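Local coordinates for protein methylmalonate-semialdehyde dehydrogenase (Oceanimonas doudoroffii, PDB 4ZZ7) that probably catalyses the NAD-dependent, acylating oxidation of methylmalonate semialdehyde, as a member of the aldehyde dehydrogenase family, at residues 131-136 with 479-484; 137-142 with 473-478; 251-256 with 285-290; 409-414 with 456-461. All blocks are in the same frame, centred on the assembly; numbering follows the deposited sequence.

In the fold
Contacts 1 and 2 share the strands 133-141 and 475-483 and follow each other along the same antiparallel pair, with centres about 19 Å apart. Contact 1 lies far out on the chain, about 41 Å from its centre, yet both are buried, with other subunits covering part of each. Their chemistry is mixed: regular backbone bonds, with side chains that reach into the subunit interfaces. Contacts 3 and 4 lie near the bound NAD and touch each other through G251 O and S458 OG. Contact 3 is buried parallel strand pairing, without help from another chain. Contact 4 is partly buried and rests on polar side-chain bonds with little regular strand pairing.

Contact 1: 131-136 with 479-484; sequences PGIDSW and TVTQRW
W136 carries CG between its backbone N and carbonyl carbon (chi1 68°), and V480 holds CG1 anti to its backbone N (chi1 -179°). The two side chains lie side by side and point the same way. They belong to an antiparallel strand pair in the three-stranded sheet that aldehyde dehydrogenases use for oligomerisation. V480 CG1 sits over one face of the indole and makes a CH-pi contact, 3.6 Å from the centroid of the six-membered ring. The amide of Q482 meets the ring at its edge, with NE2 3.5 Å from W136 CH2. Its plane is turned 75° from the indole. The same indole stacks on H125 of the fourth subunit. An alanine at W136 would probably leave a gap beside V480 and Q482 and leave that histidine without its stacking partner.

V480 O is gripped twice. W136 N meets it in the carbonyl plane at 2.9 Å, and S135 OG donates to it from above that plane at 2.6 Å. Q482 N bonds to D134 O at 2.8 Å in the next hydrogen-bonded pair. D134 OD2 forms a salt bridge with R426 of the third subunit. Residues 479-482 also pair in parallel with a strand of the second subunit, so the sheet continues across the interface. On the face shared by I133, S135 and T481, I133 CG2 touches T481 CG2 at 3.5 Å.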
# COMPACT_ATOMS: atom_id res chain seq x y z
N PRO A 131 -12.40 -20.61 6.06
CA PRO A 131 -13.53 -20.80 5.16
C PRO A 131 -14.73 -20.01 5.64
O PRO A 131 -15.16 -20.19 6.77
CB PRO A 131 -13.78 -22.32 5.20
CG PRO A 131 -12.52 -22.89 5.77
CD PRO A 131 -12.01 -21.85 6.73
N GLY A 132 -15.22 -19.10 4.80
CA GLY A 132 -16.32 -18.21 5.18
C GLY A 132 -16.06 -17.41 6.45
O GLY A 132 -16.95 -17.24 7.28
N ILE A 133 -14.82 -16.92 6.59
CA ILE A 133 -14.42 -16.02 7.67
C ILE A 133 -13.60 -14.90 7.05
O ILE A 133 -12.56 -15.14 6.48
CB ILE A 133 -13.56 -16.74 8.74
CG1 ILE A 133 -14.34 -17.92 9.33
CG2 ILE A 133 -13.14 -15.77 9.85
CD1 ILE A 133 -13.60 -18.70 10.40
N ASP A 134 -14.08 -13.67 7.15
CA ASP A 134 -13.37 -12.50 6.68
C ASP A 134 -12.76 -11.76 7.86
O ASP A 134 -13.23 -11.89 8.98
CB ASP A 134 -14.31 -11.56 5.93
CG ASP A 134 -14.89 -12.19 4.69
OD1 ASP A 134 -14.33 -13.19 4.17
OD2 ASP A 134 -15.93 -11.67 4.23
N SER A 135 -11.72 -10.97 7.58
CA SER A 135 -11.09 -10.15 8.62
C SER A 135 -10.56 -8.90 7.98
O SER A 135 -10.26 -8.91 6.80
CB SER A 135 -9.97 -10.93 9.34
OG SER A 135 -9.40 -10.19 10.40
N TRP A 136 -10.47 -7.82 8.76
CA TRP A 136 -10.00 -6.51 8.27
C TRP A 136 -9.47 -5.62 9.37
O TRP A 136 -9.92 -5.71 10.52
CB TRP A 136 -11.11 -5.75 7.51
CG TRP A 136 -12.24 -5.30 8.36
CD1 TRP A 136 -12.35 -4.11 9.01
CD2 TRP A 136 -13.43 -6.04 8.68
NE1 TRP A 136 -13.53 -4.05 9.70
CE2 TRP A 136 -14.22 -5.22 9.52
CE3 TRP A 136 -13.92 -7.32 8.34
CZ2 TRP A 136 -15.47 -5.64 10.03
CZ3 TRP A 136 -15.17 -7.73 8.86
CH2 TRP A 136 -15.92 -6.88 9.69
N THR A 479 -8.32 -5.04 14.76
CA THR A 479 -8.58 -6.08 13.80
C THR A 479 -9.90 -6.75 14.15
O THR A 479 -10.13 -7.16 15.31
CB THR A 479 -7.45 -7.09 13.76
OG1 THR A 479 -6.20 -6.38 13.61
CG2 THR A 479 -7.65 -8.06 12.61
N VAL A 480 -10.77 -6.79 13.14
CA VAL A 480 -12.06 -7.44 13.22
C VAL A 480 -11.96 -8.74 12.45
O VAL A 480 -11.39 -8.76 11.37
CB VAL A 480 -13.16 -6.53 12.64
CG1 VAL A 480 -14.55 -7.19 12.73
CG2 VAL A 480 -13.19 -5.23 13.39
N THR A 481 -12.49 -9.82 13.04
CA THR A 481 -12.68 -11.14 12.37
C THR A 481 -14.16 -11.50 12.48
O THR A 481 -14.73 -11.43 13.53
CB THR A 481 -11.79 -12.24 13.00
OG1 THR A 481 -10.42 -11.85 12.93
CG2 THR A 481 -11.93 -13.56 12.29
N GLN A 482 -14.77 -11.85 11.36
CA GLN A 482 -16.22 -11.93 11.25
C GLN A 482 -16.61 -13.26 10.69
O GLN A 482 -15.98 -13.75 9.77
CB GLN A 482 -16.72 -10.86 10.28
CG GLN A 482 -18.20 -10.61 10.33
CD GLN A 482 -18.61 -9.60 9.30
OE1 GLN A 482 -18.58 -9.90 8.12
NE2 GLN A 482 -19.02 -8.42 9.73
N ARG A 483 -17.70 -13.81 11.22
CA ARG A 483 -18.27 -15.08 10.77
C ARG A 483 -19.77 -15.08 10.98
O ARG A 483 -20.24 -14.59 11.99
CB ARG A 483 -17.67 -16.20 11.59
CG ARG A 483 -18.19 -17.57 11.26
CD ARG A 483 -17.24 -18.63 11.80
NE ARG A 483 -17.77 -19.95 11.52
CZ ARG A 483 -18.53 -20.67 12.35
NH1 ARG A 483 -18.98 -21.86 11.96
NH2 ARG A 483 -18.83 -20.23 13.58
N TRP A 484 -20.51 -15.65 10.05
CA TRP A 484 -21.97 -15.72 10.19
C TRP A 484 -22.44 -17.17 10.09
O TRP A 484 -22.73 -17.69 9.00
CB TRP A 484 -22.64 -14.89 9.13
CG TRP A 484 -22.26 -13.45 9.13
CD1 TRP A 484 -21.46 -12.82 8.25
CD2 TRP A 484 -22.69 -12.44 10.07
NE1 TRP A 484 -21.33 -11.49 8.57
CE2 TRP A 484 -22.09 -11.22 9.68
CE3 TRP A 484 -23.51 -12.45 11.21
CZ2 TRP A 484 -22.29 -10.02 10.36
CZ3 TRP A 484 -23.71 -11.25 11.90
CH2 TRP A 484 -23.10 -10.06 11.46

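Contact 2: 137-142 with 473-478; sequences SEFQPM and FYTKRK
K478 NZ has three oxygen partners: S429 O and I432 O of the second subunit, and, more weakly, Q140 OE1 at 3.2 Å. This is the inner half of the antiparallel pair 133-141 with 475-483 in the oligomerisation sheet. The K478 chain bends at chi3 (-80°), which turns CE toward Q140. The amide of Q140 has a second task. Its NE2 donates to E138 OE1 at 2.7 Å, with the carboxylate oxygen in the amide plane, and also bonds to D430 O of the second subunit. An alanine at Q140 would probably leave E138 OE1 without this donor and weaken the hold on the K478 ammonium group and on the neighbouring subunit.

The backbone is closed by two hydrogen-bonded pairs, E138 with K478 and Q140 with K476. K478 N reaches E138 O at 2.7 Å, and K476 N reaches Q140 O at 2.8 Å. On the face opposite E138, Q140, K476 and K478, F139 and R477 lie side by side. The edge of the phenyl ring is turned to the guanidinium, with the planes 82° apart. F139 CE1 stands 3.8 Å above the guanidinium plane, over its centre. R477 NH2 forms a salt bridge with D469 of the second subunit. Beyond the pairs, M142 is bent at chi2 and chi3, and its SD rests 3.7 Å from K476 CG.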
# COMPACT_ATOMS: atom_id res chain seq x y z
N SER A 137 -8.53 -4.74 9.02
CA SER A 137 -7.98 -3.78 9.99
C SER A 137 -8.69 -2.44 9.92
O SER A 137 -9.22 -2.04 8.88
CB SER A 137 -6.45 -3.62 9.86
OG SER A 137 -6.04 -3.15 8.61
N GLU A 138 -8.72 -1.76 11.06
CA GLU A 138 -9.19 -0.40 11.11
C GLU A 138 -8.20 0.40 11.94
O GLU A 138 -7.68 -0.09 12.95
CB GLU A 138 -10.58 -0.33 11.73
CG GLU A 138 -11.70 -1.01 10.92
CD GLU A 138 -13.09 -0.53 11.34
OE1 GLU A 138 -13.20 0.17 12.36
OE2 GLU A 138 -14.07 -0.82 10.65
N PHE A 139 -7.95 1.64 11.51
CA PHE A 139 -7.07 2.57 12.24
C PHE A 139 -7.88 3.69 12.90
O PHE A 139 -8.07 4.79 12.36
CB PHE A 139 -5.97 3.10 11.33
CG PHE A 139 -5.13 2.01 10.75
CD1 PHE A 139 -4.32 1.23 11.57
CD2 PHE A 139 -5.16 1.74 9.40
CE1 PHE A 139 -3.56 0.21 11.04
CE2 PHE A 139 -4.40 0.72 8.85
CZ PHE A 139 -3.59 -0.05 9.68
N GLN A 140 -8.36 3.38 14.10
CA GLN A 140 -9.32 4.21 14.79
C GLN A 140 -8.60 5.23 15.62
O GLN A 140 -7.40 5.09 15.87
CB GLN A 140 -10.21 3.36 15.66
CG GLN A 140 -11.03 2.41 14.81
CD GLN A 140 -12.14 1.73 15.58
OE1 GLN A 140 -12.19 1.76 16.81
NE2 GLN A 140 -13.05 1.12 14.84
N PRO A 141 -9.32 6.27 16.05
CA PRO A 141 -8.63 7.34 16.76
C PRO A 141 -8.22 7.00 18.20
O PRO A 141 -8.85 6.17 18.84
CB PRO A 141 -9.64 8.49 16.72
CG PRO A 141 -10.62 8.13 15.65
CD PRO A 141 -10.71 6.65 15.74
N MET A 142 -7.15 7.64 18.66
CA MET A 142 -6.66 7.50 20.02
C MET A 142 -7.59 8.15 21.06
O MET A 142 -8.01 7.52 22.05
CB MET A 142 -5.26 8.12 20.12
CG MET A 142 -4.17 7.48 19.25
SD MET A 142 -3.93 5.73 19.65
CE MET A 142 -3.30 5.74 21.34
N PHE A 473 0.81 6.82 14.11
CA PHE A 473 1.03 7.26 15.47
C PHE A 473 -0.23 7.83 16.07
O PHE A 473 -0.48 7.62 17.25
CB PHE A 473 2.13 8.30 15.57
CG PHE A 473 2.41 8.70 16.99
CD1 PHE A 473 3.14 7.87 17.82
CD2 PHE A 473 1.92 9.89 17.50
CE1 PHE A 473 3.40 8.23 19.13
CE2 PHE A 473 2.16 10.25 18.81
CZ PHE A 473 2.90 9.43 19.62
N TYR A 474 -1.00 8.56 15.25
CA TYR A 474 -2.24 9.17 15.70
C TYR A 474 -3.45 8.24 15.60
O TYR A 474 -4.57 8.68 15.82
CB TYR A 474 -2.50 10.50 14.98
CG TYR A 474 -1.45 11.54 15.27
CD1 TYR A 474 -0.98 11.74 16.54
CD2 TYR A 474 -0.93 12.35 14.26
CE1 TYR A 474 -0.02 12.68 16.81
CE2 TYR A 474 0.02 13.30 14.52
CZ TYR A 474 0.48 13.45 15.81
OH TYR A 474 1.44 14.36 16.16
N THR A 475 -3.23 6.97 15.29
CA THR A 475 -4.33 6.00 15.38
C THR A 475 -3.94 4.72 16.09
O THR A 475 -2.74 4.48 16.33
CB THR A 475 -4.84 5.59 13.99
OG1 THR A 475 -3.81 4.88 13.30
CG2 THR A 475 -5.33 6.82 13.21
N LYS A 476 -4.95 3.91 16.40
CA LYS A 476 -4.71 2.55 16.93
C LYS A 476 -5.36 1.47 16.07
O LYS A 476 -6.50 1.60 15.60
CB LYS A 476 -5.10 2.41 18.40
CG LYS A 476 -6.36 3.13 18.77
CD LYS A 476 -6.62 2.97 20.25
CE LYS A 476 -7.95 3.64 20.61
NZ LYS A 476 -8.35 3.40 22.03
N ARG A 477 -4.59 0.40 15.86
CA ARG A 477 -5.00 -0.70 15.01
C ARG A 477 -6.02 -1.58 15.70
O ARG A 477 -5.82 -2.04 16.82
CB ARG A 477 -3.80 -1.54 14.63
CG ARG A 477 -4.18 -2.73 13.80
CD ARG A 477 -3.02 -3.69 13.65
NE ARG A 477 -2.06 -3.19 12.68
CZ ARG A 477 -2.12 -3.38 11.36
NH1 ARG A 477 -3.10 -4.10 10.81
NH2 ARG A 477 -1.18 -2.87 10.60
N LYS A 478 -7.12 -1.80 15.01
CA LYS A 478 -8.15 -2.73 15.45
C LYS A 478 -8.29 -3.79 14.37
O LYS A 478 -8.38 -3.47 13.18
CB LYS A 478 -9.49 -2.00 15.66
CG LYS A 478 -10.64 -2.92 16.05
CD LYS A 478 -11.95 -2.19 16.29
CE LYS A 478 -12.03 -1.54 17.67
NZ LYS A 478 -13.40 -0.98 17.93

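Contact 3: 251-256 with 285-290; sequences GAKNHA and ALSVAV
H255 and V288 form the close-packed part of this parallel strand pair. Their side chains lie side by side, and V288 CB sits over the centre of the imidazole in a CH-pi contact, 3.8 Å from the ring centroid. V290 CG2 meets the edge of the ring at CD2. The ring is held at both nitrogens: H255 ND1 donates to K253 O at 2.8 Å, and NE2 bonds to Y382 OH. On the side of the sheet away from H255 and V288, A256 CB packs on L286 CD2. The backbone bonds here are firm: A256 N reaches V288 O at 2.8 Å and V290 N reaches A256 O.

The other end is looser. N254 O takes V288 N at 3.2 Å and only weakly S287 N. Toward A252 and A285 direct pairing gives way to a water that bridges the two chain segments. It donates to A285 O at 2.8 Å and bonds S287 OG at 3.1 Å, with weak links to A252 O and N254 N.

The pair belongs to a beta-alpha-beta unit, with helix 264-276 between the strands. Strand 411-418 flanks 254-258, strand 390-396 flanks 286-292, and helix 399-408 packs on H255 and V290.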
# COMPACT_ATOMS: atom_id res chain seq x y z
N GLY A 251 17.94 16.61 19.29
CA GLY A 251 18.96 17.43 18.66
C GLY A 251 19.65 16.84 17.46
O GLY A 251 19.31 15.74 17.01
N ALA A 252 20.64 17.57 16.95
CA ALA A 252 21.30 17.23 15.69
C ALA A 252 22.69 17.85 15.50
O ALA A 252 22.96 18.94 15.99
CB ALA A 252 20.39 17.64 14.56
N LYS A 253 23.57 17.13 14.82
CA LYS A 253 24.83 17.68 14.28
C LYS A 253 25.01 17.20 12.84
O LYS A 253 25.62 16.14 12.57
CB LYS A 253 26.05 17.29 15.14
CG LYS A 253 26.69 18.46 15.90
CD LYS A 253 27.65 19.28 15.05
CE LYS A 253 28.35 20.37 15.86
NZ LYS A 253 27.57 21.61 16.02
N ASN A 254 24.46 17.97 11.91
CA ASN A 254 24.35 17.50 10.53
C ASN A 254 25.64 17.72 9.77
O ASN A 254 26.10 18.84 9.65
CB ASN A 254 23.17 18.17 9.83
CG ASN A 254 21.80 17.61 10.26
OD1 ASN A 254 20.83 17.69 9.51
ND2 ASN A 254 21.71 17.04 11.44
N HIS A 255 26.21 16.63 9.25
CA HIS A 255 27.48 16.65 8.53
C HIS A 255 27.25 16.54 7.02
O HIS A 255 26.38 15.82 6.59
CB HIS A 255 28.35 15.45 8.93
CG HIS A 255 28.92 15.52 10.31
ND1 HIS A 255 28.15 15.72 11.44
CD2 HIS A 255 30.19 15.35 10.76
CE1 HIS A 255 28.92 15.70 12.51
NE2 HIS A 255 30.16 15.48 12.13
N ALA A 256 28.08 17.24 6.24
CA ALA A 256 28.11 17.10 4.78
C ALA A 256 29.51 16.71 4.33
O ALA A 256 30.49 17.42 4.61
CB ALA A 256 27.70 18.40 4.11
N ALA A 285 19.93 22.09 10.27
CA ALA A 285 21.00 23.01 9.95
C ALA A 285 22.26 22.22 9.72
O ALA A 285 22.64 21.38 10.54
CB ALA A 285 21.22 24.03 11.06
N LEU A 286 22.90 22.49 8.59
CA LEU A 286 24.14 21.83 8.26
C LEU A 286 25.32 22.56 8.91
O LEU A 286 25.78 23.58 8.40
CB LEU A 286 24.29 21.76 6.75
CG LEU A 286 24.88 20.41 6.40
CD1 LEU A 286 24.53 20.16 4.97
CD2 LEU A 286 26.38 20.35 6.60
N SER A 287 25.79 22.00 10.03
CA SER A 287 26.78 22.64 10.92
C SER A 287 28.22 22.14 10.74
O SER A 287 29.15 22.77 11.23
CB SER A 287 26.37 22.43 12.37
OG SER A 287 25.85 21.14 12.54
N VAL A 288 28.39 21.03 10.04
CA VAL A 288 29.70 20.43 9.84
C VAL A 288 29.91 20.04 8.38
O VAL A 288 29.16 19.26 7.81
CB VAL A 288 29.91 19.20 10.74
CG1 VAL A 288 31.35 18.72 10.68
CG2 VAL A 288 29.53 19.51 12.18
N ALA A 289 30.95 20.58 7.78
CA ALA A 289 31.34 20.19 6.44
C ALA A 289 32.59 19.31 6.57
O ALA A 289 33.63 19.74 7.08
CB ALA A 289 31.61 21.42 5.59
N VAL A 290 32.49 18.06 6.17
CA VAL A 290 33.63 17.15 6.27
C VAL A 290 34.35 17.09 4.92
O VAL A 290 33.93 16.36 4.02
CB VAL A 290 33.18 15.75 6.73
CG1 VAL A 290 34.39 14.86 7.01
CG2 VAL A 290 32.34 15.86 7.98
O HOH W 1 22.90 20.64 13.25

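Contact 4: 409-414 with 456-461; sequences HEYGNG and KRSLFG. With NAD (nicotinamide-adenine-dinucleotide), chain M.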
# COMPACT_ATOMS: atom_id res chain seq x y z
N HIS A 409 29.25 10.08 15.97
CA HIS A 409 28.58 11.19 16.67
C HIS A 409 27.34 10.75 17.44
O HIS A 409 26.69 9.76 17.11
CB HIS A 409 28.21 12.32 15.69
CG HIS A 409 28.16 13.66 16.34
ND1 HIS A 409 27.05 14.11 17.03
CD2 HIS A 409 29.10 14.62 16.47
CE1 HIS A 409 27.30 15.30 17.54
NE2 HIS A 409 28.53 15.64 17.21
N GLU A 410 27.04 11.50 18.49
CA GLU A 410 25.86 11.22 19.30
C GLU A 410 24.59 11.19 18.43
O GLU A 410 23.88 10.16 18.37
CB GLU A 410 25.75 12.26 20.44
CG GLU A 410 24.73 11.95 21.54
CD GLU A 410 24.55 13.10 22.53
OE1 GLU A 410 25.44 14.01 22.55
OE2 GLU A 410 23.53 13.11 23.27
N TYR A 411 24.35 12.30 17.74
CA TYR A 411 23.22 12.50 16.84
C TYR A 411 23.34 11.83 15.45
O TYR A 411 24.43 11.51 14.96
CB TYR A 411 22.99 14.00 16.65
CG TYR A 411 22.84 14.80 17.93
CD1 TYR A 411 21.94 14.41 18.94
CD2 TYR A 411 23.57 15.96 18.14
CE1 TYR A 411 21.80 15.15 20.12
CE2 TYR A 411 23.43 16.70 19.31
CZ TYR A 411 22.55 16.30 20.29
OH TYR A 411 22.40 17.06 21.42
N GLY A 412 22.19 11.60 14.83
CA GLY A 412 22.11 11.12 13.45
C GLY A 412 20.83 11.59 12.78
O GLY A 412 20.11 10.78 12.19
N ASN A 413 20.55 12.89 12.87
CA ASN A 413 19.29 13.45 12.38
C ASN A 413 19.31 13.53 10.88
O ASN A 413 18.51 12.86 10.23
CB ASN A 413 18.99 14.83 13.00
CG ASN A 413 17.50 15.12 13.16
OD1 ASN A 413 16.69 14.22 13.23
ND2 ASN A 413 17.14 16.39 13.25
N GLY A 414 20.25 14.28 10.32
CA GLY A 414 20.34 14.50 8.87
C GLY A 414 21.77 14.63 8.38
O GLY A 414 22.64 15.09 9.12
N LYS A 456 19.53 7.24 16.06
CA LYS A 456 20.33 7.34 17.27
C LYS A 456 19.62 8.19 18.34
O LYS A 456 18.46 7.93 18.67
CB LYS A 456 21.76 7.79 16.92
CG LYS A 456 22.44 6.82 15.99
CD LYS A 456 23.92 7.11 15.84
CE LYS A 456 24.14 8.47 15.18
NZ LYS A 456 25.49 8.58 14.56
N ARG A 457 20.31 9.21 18.85
CA ARG A 457 19.83 10.02 19.95
C ARG A 457 19.00 11.20 19.46
O ARG A 457 18.42 11.92 20.28
CB ARG A 457 21.03 10.57 20.73
CG ARG A 457 21.81 9.53 21.54
CD ARG A 457 21.33 9.47 23.00
NE ARG A 457 21.63 10.69 23.76
CZ ARG A 457 21.10 11.00 24.94
NH1 ARG A 457 20.25 10.19 25.56
NH2 ARG A 457 21.44 12.14 25.54
N SER A 458 18.94 11.40 18.15
CA SER A 458 18.07 12.44 17.57
C SER A 458 16.54 12.12 17.62
O SER A 458 15.72 12.99 17.36
CB SER A 458 18.49 12.74 16.11
OG SER A 458 19.83 13.21 16.02
N LEU A 459 16.19 10.88 17.94
CA LEU A 459 14.79 10.46 18.00
C LEU A 459 14.53 9.31 18.98
O LEU A 459 15.23 8.29 18.98
CB LEU A 459 14.34 10.04 16.60
CG LEU A 459 12.83 9.81 16.44
CD1 LEU A 459 12.41 10.22 15.05
CD2 LEU A 459 12.43 8.36 16.70
N PHE A 460 13.49 9.47 19.79
CA PHE A 460 13.04 8.41 20.67
C PHE A 460 11.67 7.94 20.21
O PHE A 460 10.73 8.72 20.13
CB PHE A 460 13.00 8.88 22.13
CG PHE A 460 14.33 9.37 22.66
CD1 PHE A 460 14.70 10.69 22.51
CD2 PHE A 460 15.19 8.52 23.30
CE1 PHE A 460 15.92 11.15 22.99
CE2 PHE A 460 16.41 8.98 23.78
CZ PHE A 460 16.78 10.29 23.63
N GLY A 461 11.58 6.66 19.87
CA GLY A 461 10.36 6.02 19.40
C GLY A 461 10.60 5.17 18.16
O GLY A 461 11.75 4.98 17.72
PA NAD M . 13.43 22.41 24.23
O1A NAD M . 13.71 23.38 25.37
O2A NAD M . 14.15 21.08 24.12
O5B NAD M . 11.85 22.03 24.26
C5B NAD M . 10.84 22.80 23.60
C4B NAD M . 9.47 22.59 24.25
O4B NAD M . 9.58 21.80 25.43
C3B NAD M . 8.79 23.89 24.67
O3B NAD M . 7.41 23.81 24.31
C2B NAD M . 9.02 23.98 26.18
O2B NAD M . 7.99 24.54 26.99
C1B NAD M . 9.20 22.54 26.60
N9A NAD M . 10.21 22.37 27.69
C8A NAD M . 11.39 23.04 27.81
N7A NAD M . 12.07 22.63 28.90
C5A NAD M . 11.32 21.69 29.52
C6A NAD M . 11.45 20.85 30.75
N6A NAD M . 12.55 20.96 31.52
N1A NAD M . 10.44 19.98 31.04
C2A NAD M . 9.33 19.87 30.26
N3A NAD M . 9.13 20.59 29.13
C4A NAD M . 10.08 21.50 28.72
O3 NAD M . 13.62 23.20 22.80
PN NAD M . 13.75 24.80 22.50
O1N NAD M . 12.42 25.52 22.72
O2N NAD M . 15.04 25.42 23.08
O5D NAD M . 13.98 24.61 20.93
C5D NAD M . 15.27 24.22 20.43
C4D NAD M . 15.45 22.70 20.17
O4D NAD M . 14.60 22.15 19.14
C3D NAD M . 16.89 22.40 19.71
O3D NAD M . 17.65 21.82 20.77
C2D NAD M . 16.78 21.46 18.50
O2D NAD M . 17.67 20.35 18.60
C1D NAD M . 15.31 21.06 18.53
N1N NAD M . 14.73 20.72 17.23
C2N NAD M . 14.62 19.41 16.95
C3N NAD M . 14.06 18.99 15.75
C7N NAD M . 13.94 17.54 15.36
O7N NAD M . 14.89 16.74 15.37
N7N NAD M . 12.74 17.14 14.96
C4N NAD M . 13.59 19.95 14.86
C5N NAD M . 13.71 21.30 15.16
C6N NAD M . 14.29 21.66 16.38
O HOH W 2 14.58 13.42 14.54
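The nicotinamide end of the NAD pocket is bordered here by N413, whose CB touches S458 OG at 3.5 Å. N413 ND2 makes a weak bond to O7N of the nicotinamide amide at 3.1 Å and also bonds to C283 O. A water lies near both N413 OD1 and S458 O. S458 OG lies anti to its own carbonyl carbon, beside the backbone N (chi1 -60°). There it accepts from G412 N at 3.1 Å and bonds to G251 O. One hydroxyl therefore joins G251, G412 and S458 beside the nicotinamide site.

K456 runs across the start of the strand. A bend at chi3 (-64°) brings CE close to Y411 O, and NZ beyond it donates to H409 O at 3.1 Å and also to D407 O. The charge would probably be favourable beside these carbonyls at the end of helix 399-408. At the more exposed side, R457 grips E410 side-on in a salt bridge. Its NE, at 3.1 Å, and its NH2, at 3.2 Å, both bond to E410 OE2. The carboxylate and guanidinium planes are only 20° apart. NE uses the anti lone pair of that oxygen.

Residues 411-418 run between strands 254-258 and 436-439, and strand 455-456 adds to them. Strand 459-460 instead pairs with 245-249 at the border of the six-stranded sheet. The contact thus joins two sheets, and F460 packs on helix 229-241.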